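Local coordinates for protein putative hydrolase (Acinetobacter sp. NBRC 100985, PDB 4XUK) that probably hydrolyses organophosphate triesters and lactones at a two-zinc centre, as a member of the metallo-beta-lactamase superfamily, at residues Ser203-Leu206 against Glu211-Val214; Gly258-Ala263 against Pro269-Thr274; Phe61-Gly66 against Gln187-Ile192. The protein carries 2 engineered substitutions. All blocks are in the same frame, centred on the assembly; numbering follows the deposited sequence.

Contact 1: Ser203-Leu206 against Glu211-Val214; sequences SYEL and ESIV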
loop_
_atom_site.group_PDB
_atom_site.type_symbol
_atom_site.label_atom_id
_atom_site.label_comp_id
_atom_site.label_asym_id
_atom_site.label_seq_id
_atom_site.Cartn_x
_atom_site.Cartn_y
_atom_site.Cartn_z
ATOM N N SER A 203 20.771 -9.316 8.109
ATOM C CA SER A 203 20.026 -8.727 7.008
ATOM C C SER A 203 20.862 -8.905 5.747
ATOM O O SER A 203 22.042 -9.240 5.836
ATOM C CB SER A 203 19.731 -7.248 7.278
ATOM O OG SER A 203 19.076 -7.085 8.524
ATOM N N TYR A 204 20.254 -8.685 4.578
ATOM C CA TYR A 204 20.939 -8.896 3.314
ATOM C C TYR A 204 20.810 -7.665 2.426
ATOM O O TYR A 204 19.704 -7.161 2.207
ATOM C CB TYR A 204 20.359 -10.125 2.602
ATOM C CG TYR A 204 20.474 -11.391 3.413
ATOM C CD1 TYR A 204 21.695 -12.047 3.534
ATOM C CD2 TYR A 204 19.369 -11.928 4.068
ATOM C CE1 TYR A 204 21.814 -13.204 4.277
ATOM C CE2 TYR A 204 19.478 -13.095 4.817
ATOM C CZ TYR A 204 20.704 -13.719 4.922
ATOM O OH TYR A 204 20.831 -14.881 5.664
ATOM N N GLU A 205 21.943 -7.172 1.924
ATOM C CA GLU A 205 21.936 -5.998 1.052
ATOM C C GLU A 205 22.258 -6.359 -0.400
ATOM O O GLU A 205 23.247 -7.054 -0.684
ATOM C CB GLU A 205 22.907 -4.933 1.564
ATOM C CG GLU A 205 22.844 -3.628 0.767
ATOM C CD GLU A 205 23.726 -2.547 1.355
ATOM O OE1 GLU A 205 24.522 -2.858 2.267
ATOM O OE2 GLU A 205 23.618 -1.391 0.903
ATOM N N LEU A 206 21.402 -5.886 -1.301
ATOM C CA LEU A 206 21.551 -6.071 -2.741
ATOM C C LEU A 206 21.833 -4.706 -3.343
ATOM O O LEU A 206 20.980 -3.822 -3.302
ATOM C CB LEU A 206 20.245 -6.598 -3.347
ATOM C CG LEU A 206 20.215 -7.484 -4.609
ATOM C CD1 LEU A 206 19.140 -7.043 -5.595
ATOM C CD2 LEU A 206 21.562 -7.607 -5.291
ATOM N N GLU A 211 20.649 1.904 -7.072
ATOM C CA GLU A 211 19.728 1.600 -5.970
ATOM C C GLU A 211 20.262 0.491 -5.072
ATOM O O GLU A 211 20.711 -0.551 -5.556
ATOM C CB GLU A 211 18.348 1.214 -6.517
ATOM C CG GLU A 211 17.319 0.884 -5.450
ATOM C CD GLU A 211 15.929 0.711 -6.033
ATOM O OE1 GLU A 211 15.747 0.966 -7.239
ATOM O OE2 GLU A 211 15.010 0.317 -5.291
ATOM N N SER A 212 20.236 0.730 -3.763
ATOM C CA SER A 212 20.538 -0.311 -2.794
ATOM C C SER A 212 19.242 -0.748 -2.126
ATOM O O SER A 212 18.437 0.094 -1.707
ATOM C CB SER A 212 21.528 0.191 -1.735
ATOM O OG SER A 212 22.821 0.378 -2.281
ATOM N N ILE A 213 19.049 -2.060 -2.030
ATOM C CA ILE A 213 17.881 -2.625 -1.362
ATOM C C ILE A 213 18.345 -3.432 -0.168
ATOM O O ILE A 213 19.198 -4.316 -0.311
ATOM C CB ILE A 213 17.097 -3.553 -2.302
ATOM C CG1 ILE A 213 16.674 -2.795 -3.558
ATOM C CG2 ILE A 213 15.884 -4.134 -1.588
ATOM C CD1 ILE A 213 17.190 -3.420 -4.836
ATOM N N VAL A 214 17.822 -3.118 1.019
ATOM C CA VAL A 214 18.157 -3.923 2.188
ATOM C C VAL A 214 16.969 -4.778 2.608
ATOM O O VAL A 214 15.877 -4.268 2.858
ATOM C CB VAL A 214 18.659 -3.076 3.380
ATOM C CG1 VAL A 214 19.129 -3.991 4.506
ATOM C CG2 VAL A 214 19.806 -2.153 2.932
#

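Contact 2: Gly258-Ala263 against Pro269-Thr274; sequences GQTIAA and PGIGHT. Engineered in segment 269-274: Thr274 (natural residue Ile).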
loop_
_atom_site.group_PDB
_atom_site.type_symbol
_atom_site.label_atom_id
_atom_site.label_comp_id
_atom_site.label_asym_id
_atom_site.label_seq_id
_atom_site.Cartn_x
_atom_site.Cartn_y
_atom_site.Cartn_z
ATOM N N GLY A 258 19.061 6.456 2.508
ATOM C CA GLY A 258 17.913 6.296 1.635
ATOM C C GLY A 258 17.755 4.965 0.930
ATOM O O GLY A 258 17.068 4.900 -0.097
ATOM N N GLN A 259 18.359 3.907 1.467
ATOM C CA GLN A 259 18.190 2.583 0.882
ATOM C C GLN A 259 16.716 2.217 0.807
ATOM O O GLN A 259 15.930 2.561 1.698
ATOM C CB GLN A 259 18.919 1.508 1.702
ATOM C CG GLN A 259 20.440 1.648 1.785
ATOM C CD GLN A 259 20.895 2.388 3.028
ATOM O OE1 GLN A 259 20.267 3.364 3.455
ATOM N NE2 GLN A 259 21.996 1.934 3.611
ATOM N N THR A 260 16.360 1.503 -0.216
ATOM C CA THR A 260 15.076 0.882 -0.320
ATOM C C THR A 260 15.047 -0.298 0.668
ATOM O O THR A 260 16.003 -1.016 0.759
ATOM C CB THR A 260 14.880 0.347 -1.743
ATOM O OG1 THR A 260 14.912 1.410 -2.697
ATOM C CG2 THR A 260 13.678 -0.427 -1.840
ATOM N N ILE A 261 13.965 -0.518 1.376
ATOM C CA ILE A 261 13.859 -1.502 2.427
ATOM C C ILE A 261 12.817 -2.562 2.116
ATOM O O ILE A 261 11.749 -2.222 1.689
ATOM C CB ILE A 261 13.461 -0.764 3.719
ATOM C CG1 ILE A 261 14.514 0.255 4.069
ATOM C CG2 ILE A 261 13.060 -1.675 4.846
ATOM C CD1 ILE A 261 15.819 -0.341 4.437
ATOM N N ALA A 262 13.143 -3.834 2.344
ATOM C CA ALA A 262 12.136 -4.874 2.194
ATOM C C ALA A 262 12.045 -5.602 3.528
ATOM O O ALA A 262 13.020 -6.192 3.989
ATOM C CB ALA A 262 12.524 -5.832 1.082
ATOM N N ALA A 263 10.877 -5.551 4.151
ATOM C CA ALA A 263 10.731 -6.047 5.518
ATOM C C ALA A 263 9.647 -7.098 5.655
ATOM O O ALA A 263 8.513 -6.880 5.218
ATOM C CB ALA A 263 10.432 -4.889 6.445
ATOM N N PRO A 269 3.050 -4.669 0.586
ATOM C CA PRO A 269 4.201 -5.496 0.184
ATOM C C PRO A 269 5.447 -5.411 1.067
ATOM O O PRO A 269 6.363 -6.221 0.863
ATOM C CB PRO A 269 4.524 -4.978 -1.224
ATOM C CG PRO A 269 3.971 -3.602 -1.260
ATOM C CD PRO A 269 2.734 -3.647 -0.424
ATOM N N GLY A 270 5.501 -4.478 2.018
ATOM C CA GLY A 270 6.642 -4.411 2.925
ATOM C C GLY A 270 7.877 -3.766 2.315
ATOM O O GLY A 270 8.992 -3.913 2.833
ATOM N N ILE A 271 7.675 -3.040 1.220
ATOM C CA ILE A 271 8.767 -2.385 0.511
ATOM C C ILE A 271 8.565 -0.869 0.588
ATOM O O ILE A 271 7.461 -0.353 0.361
ATOM C CB ILE A 271 8.819 -2.858 -0.968
ATOM C CG1 ILE A 271 8.981 -4.382 -1.051
ATOM C CG2 ILE A 271 9.946 -2.167 -1.730
ATOM C CD1 ILE A 271 8.957 -4.928 -2.506
ATOM N N GLY A 272 9.619 -0.150 0.936
ATOM C CA GLY A 272 9.503 1.285 1.136
ATOM C C GLY A 272 10.825 1.894 1.556
ATOM O O GLY A 272 11.888 1.325 1.311
ATOM N N HIS A 273 10.757 3.058 2.193
ATOM C CA HIS A 273 11.949 3.774 2.619
ATOM C C HIS A 273 11.677 4.358 3.998
ATOM O O HIS A 273 10.517 4.441 4.414
ATOM C CB HIS A 273 12.231 4.908 1.646
ATOM C CG HIS A 273 12.544 4.451 0.253
ATOM N ND1 HIS A 273 11.563 4.134 -0.665
ATOM C CD2 HIS A 273 13.727 4.269 -0.381
ATOM C CE1 HIS A 273 12.130 3.779 -1.807
ATOM N NE2 HIS A 273 13.440 3.857 -1.663
ATOM N N THR A 274 12.724 4.750 4.720
ATOM C CA THR A 274 12.498 5.423 5.998
ATOM C C THR A 274 12.991 6.859 6.007
ATOM O O THR A 274 14.108 7.167 5.562
ATOM C CB THR A 274 13.031 4.628 7.232
ATOM O OG1 THR A 274 13.834 5.475 8.066
ATOM C CG2 THR A 274 13.840 3.461 6.807
HETATM O O HOH W 1 15.331 4.561 3.528
#

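Contact 3: Phe61-Gly66 against Gln187-Ile192; sequences FLVNIG and QGFKVI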
loop_
_atom_site.group_PDB
_atom_site.type_symbol
_atom_site.label_atom_id
_atom_site.label_comp_id
_atom_site.label_asym_id
_atom_site.label_seq_id
_atom_site.Cartn_x
_atom_site.Cartn_y
_atom_site.Cartn_z
ATOM N N PHE A 61 10.345 -12.428 0.214
ATOM C CA PHE A 61 10.713 -11.737 -1.030
ATOM C C PHE A 61 11.478 -12.612 -2.011
ATOM O O PHE A 61 12.444 -13.291 -1.633
ATOM C CB PHE A 61 11.524 -10.464 -0.714
ATOM C CG PHE A 61 10.822 -9.539 0.234
ATOM C CD1 PHE A 61 9.867 -8.648 -0.229
ATOM C CD2 PHE A 61 11.070 -9.607 1.601
ATOM C CE1 PHE A 61 9.185 -7.814 0.649
ATOM C CE2 PHE A 61 10.406 -8.784 2.476
ATOM C CZ PHE A 61 9.449 -7.885 2.003
ATOM N N LEU A 62 11.033 -12.580 -3.270
ATOM C CA LEU A 62 11.719 -13.227 -4.395
ATOM C C LEU A 62 12.550 -12.189 -5.127
ATOM O O LEU A 62 12.061 -11.094 -5.418
ATOM C CB LEU A 62 10.705 -13.798 -5.391
ATOM C CG LEU A 62 10.284 -15.261 -5.345
ATOM C CD1 LEU A 62 9.337 -15.521 -6.516
ATOM C CD2 LEU A 62 11.488 -16.227 -5.387
ATOM N N VAL A 63 13.796 -12.527 -5.440
ATOM C CA VAL A 63 14.671 -11.603 -6.154
ATOM C C VAL A 63 15.184 -12.268 -7.431
ATOM O O VAL A 63 15.961 -13.234 -7.386
ATOM C CB VAL A 63 15.869 -11.181 -5.288
ATOM C CG1 VAL A 63 16.677 -10.083 -5.978
ATOM C CG2 VAL A 63 15.391 -10.704 -3.909
ATOM N N ASN A 64 14.741 -11.745 -8.564
ATOM C CA ASN A 64 15.191 -12.217 -9.866
ATOM C C ASN A 64 16.365 -11.345 -10.319
ATOM O O ASN A 64 16.172 -10.195 -10.727
ATOM C CB ASN A 64 14.025 -12.135 -10.858
ATOM C CG ASN A 64 14.389 -12.611 -12.257
ATOM O OD1 ASN A 64 15.562 -12.764 -12.598
ATOM N ND2 ASN A 64 13.370 -12.832 -13.081
ATOM N N ILE A 65 17.580 -11.879 -10.236
ATOM C CA ILE A 65 18.749 -11.105 -10.654
ATOM C C ILE A 65 19.211 -11.469 -12.069
ATOM O O ILE A 65 20.319 -11.117 -12.470
ATOM C CB ILE A 65 19.930 -11.237 -9.669
ATOM C CG1 ILE A 65 20.428 -12.680 -9.612
ATOM C CG2 ILE A 65 19.528 -10.756 -8.272
ATOM C CD1 ILE A 65 21.721 -12.832 -8.832
ATOM N N GLY A 66 18.350 -12.148 -12.824
ATOM C CA GLY A 66 18.650 -12.484 -14.209
ATOM C C GLY A 66 18.932 -13.960 -14.406
ATOM O O GLY A 66 18.112 -14.688 -14.952
ATOM N N GLN A 187 25.543 -14.924 -3.892
ATOM C CA GLN A 187 24.763 -14.548 -5.076
ATOM C C GLN A 187 24.735 -13.041 -5.283
ATOM O O GLN A 187 23.740 -12.489 -5.766
ATOM C CB GLN A 187 23.327 -15.073 -4.973
ATOM C CG GLN A 187 23.196 -16.590 -5.067
ATOM C CD GLN A 187 23.139 -17.083 -6.507
ATOM O OE1 GLN A 187 23.737 -16.487 -7.407
ATOM N NE2 GLN A 187 22.423 -18.181 -6.726
ATOM N N GLY A 188 25.821 -12.378 -4.898
ATOM C CA GLY A 188 25.915 -10.938 -5.041
ATOM C C GLY A 188 25.286 -10.179 -3.889
ATOM O O GLY A 188 25.322 -8.947 -3.868
ATOM N N PHE A 189 24.702 -10.905 -2.938
ATOM C CA PHE A 189 24.155 -10.276 -1.741
ATOM C C PHE A 189 25.232 -10.144 -0.680
ATOM O O PHE A 189 26.042 -11.057 -0.490
ATOM C CB PHE A 189 22.977 -11.082 -1.171
ATOM C CG PHE A 189 21.735 -11.035 -2.024
ATOM C CD1 PHE A 189 21.639 -11.798 -3.188
ATOM C CD2 PHE A 189 20.665 -10.234 -1.660
ATOM C CE1 PHE A 189 20.489 -11.761 -3.974
ATOM C CE2 PHE A 189 19.520 -10.191 -2.431
ATOM C CZ PHE A 189 19.429 -10.952 -3.594
ATOM N N LYS A 190 25.247 -9.025 0.011
ATOM C CA LYS A 190 26.112 -8.838 1.141
ATOM C C LYS A 190 25.416 -9.132 2.478
ATOM O O LYS A 190 24.341 -8.696 2.731
ATOM C CB LYS A 190 26.696 -7.469 1.133
ATOM C CG LYS A 190 27.540 -7.237 2.316
ATOM C CD LYS A 190 28.202 -5.903 2.272
ATOM C CE LYS A 190 28.866 -5.593 3.584
ATOM N NZ LYS A 190 29.787 -4.504 3.242
ATOM N N VAL A 191 26.070 -9.891 3.315
ATOM C CA VAL A 191 25.459 -10.244 4.591
ATOM C C VAL A 191 25.826 -9.220 5.671
ATOM O O VAL A 191 26.981 -8.802 5.792
ATOM C CB VAL A 191 25.780 -11.709 5.015
ATOM C CG1 VAL A 191 25.432 -12.673 3.886
ATOM C CG2 VAL A 191 27.231 -11.876 5.408
ATOM N N ILE A 192 24.823 -8.796 6.432
ATOM C CA ILE A 192 25.014 -7.757 7.434
ATOM C C ILE A 192 24.531 -8.233 8.790
ATOM O O ILE A 192 23.369 -8.639 8.948
ATOM C CB ILE A 192 24.286 -6.456 7.021
ATOM C CG1 ILE A 192 24.794 -6.007 5.645
ATOM C CG2 ILE A 192 24.468 -5.358 8.067
ATOM C CD1 ILE A 192 24.081 -4.807 5.086
#

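Contact 1: Ser203-Leu206 against Glu211-Val214
The carboxylate of Glu205 reaches Ser212 with OE2 alone, which lies 3.7 Å from Ser212 CB. It is as far from Ser212 OG, so this is van der Waals contact and not a hydrogen bond. With CG anti to the backbone N (chi1 -174°) and the chain extended beyond it, Glu205 runs over the neighbouring strand. Its CG crosses Val214 on the way, 4.0 Å from Val214 CG2, so the aliphatic part covers valine while the carboxylate lies at a partly exposed position, as suits a glutamate. The other flat group, the Tyr204 ring, leads away from 211-214; its hydroxyl is hydrogen-bonded to Leu106 O and Tyr180 OH.

Leu206 and Ile213 project from the face opposite to Glu205 and Val214. They lie side by side and point the same way, with Leu206 CD1 4.2 Å from Ile213 CD1. Branched aliphatic residues fit this buried side, where Leu206 also touches Phe189.

Between these side chains the backbones close a hydrogen-bonded pair: Leu206 N donates to Ile213 O at 2.9 Å, and Ile213 N returns the bond to Leu206 O at 2.9 Å, each with an angle of 176° at the hydrogen. Glu205 and Val214 form the adjacent non-hydrogen-bonded pair, with Glu205 CA 3.5 Å from Ile213 O in a CA-H...O contact. At the far end Ser203 sets its CB against Val214 CG1, while its OG bonds to Ile216 O and Thr194 OG1.

Together the segments make an antiparallel beta hairpin, strand directions 164° apart, in a sheet of the metallo-beta-lactamase fold; the chain enters it after the zinc ligand His197 and soon after leaving it supplies Asp218, a ligand of both zinc ions.

Contact 2: Gly258-Ala263 against Pro269-Thr274
Backbone hydrogen bonds carry most of the contact between Ile261 and Gly272. Ile261 N donates to Gly272 O at 2.8 Å, and Gly272 N answers to Ile261 O at 3.1 Å. A third bond, from Ala263 N to Gly270 O at 2.8 Å, extends the pairing beyond the strand. Gly270 has positive phi, and Ala263 O occupies the space where a CB would project, so a residue without a side chain suits this position. A short CA-H...O contact, Ile271 CA to Ile261 O at 3.2 Å, reinforces the pairing.

These bonds define an antiparallel beta hairpin whose connecting loop carries the zinc ligand His265, so the pairing brackets a metal-binding loop of the metallo-beta-lactamase fold.

Polar side-chain contacts gather round His273. Its CG stands beside the backbone N (chi1 -63°), which swings the ring back over the start of the other segment. Gly258 O lies at the ring edge, in plane, 3.4 Å from His273 CD2. His273 NE2 donates a weak, strongly bent bond to Thr260 OG1 (3.0 Å, 121° at the hydrogen); that hydroxyl also bonds to Glu211 OE2. The ring stacks with Tyr47 of the second subunit, whose hydroxyl bonds to Thr274 O. Just before strand 260-262, where direct pairing has ended, a water donates to Gln259 O and accepts from Thr274 N.

Apolar contacts are few: Thr260 CG2 lies 4.1 Å from Ile271 CG2, the two side chains crossing at a slant, and Ala262 CB meets Ile271 CG1. On the helix side of the hairpin, Ile261 and the engineered Thr274 both touch Phe254 of helix 240-257.

Contact 3: Phe61-Gly66 against Gln187-Ile192
Val63 and Phe189 meet in the hydrophobic interior between the two beta sheets of the metallo-beta-lactamase fold, one residue from each sheet. They approach from opposite directions, and the phenyl ring comes in with its edge: CZ, the outermost ring atom, lies 3.7 Å from Val63 CG1. The same carbon is 3.9 Å from Val63 CB, which sits in the ring plane, and 4.1 Å from Val63 CG2. The branched valine thus receives the ring edge with both methyls, a compact fit for a long flat residue. Phe189 is sent there by a first torsion of -70°, with CG anti to its carbonyl carbon. Ile70, Ile72, Leu206 and Phe215 also touch this phenylalanine.

Nearer the surface, Ile65 CD1 rests 3.7 Å from Gln187 O. Ile65 CG1 stands between the backbone N and carbonyl carbon (chi1 64°), and the extended chain beyond carries CD1 across to the other segment. The amide of Gln187 is engaged by Thr103 OG1 at NE2 and weakly by Ser68 OG at OE1. Asn64 OD1 closes an Asx turn by accepting from Gly66 N at 2.9 Å, a role well suited to asparagine's short side-chain carbonyl. The Val63-Phe189 pair thus bridges the two sheets in the core of the alpha-beta/beta-alpha sandwich, with the Ile65-Gln187 loop contact beside it.

Contacts 1 and 2 are buried hairpins of one sheet, joined where strands 211-215 and 260-262 run parallel: Val214 N lies 2.8 Å from Thr260 O, a probable hydrogen bond. Contact 3 is only partly buried and differs in kind, linking that sheet to the other through side chains, without hydrogen bonds between its segments. It shares the sheet with contact 1, strand 189-193 flanking 202-208, and Phe189 packs on Leu206. Phe61 in turn reaches contact 2, its ring against Ala263 and Ile271. Polar chemistry is richest in contact 2, which borders the second subunit, whereas contact 3 is chiefly apolar.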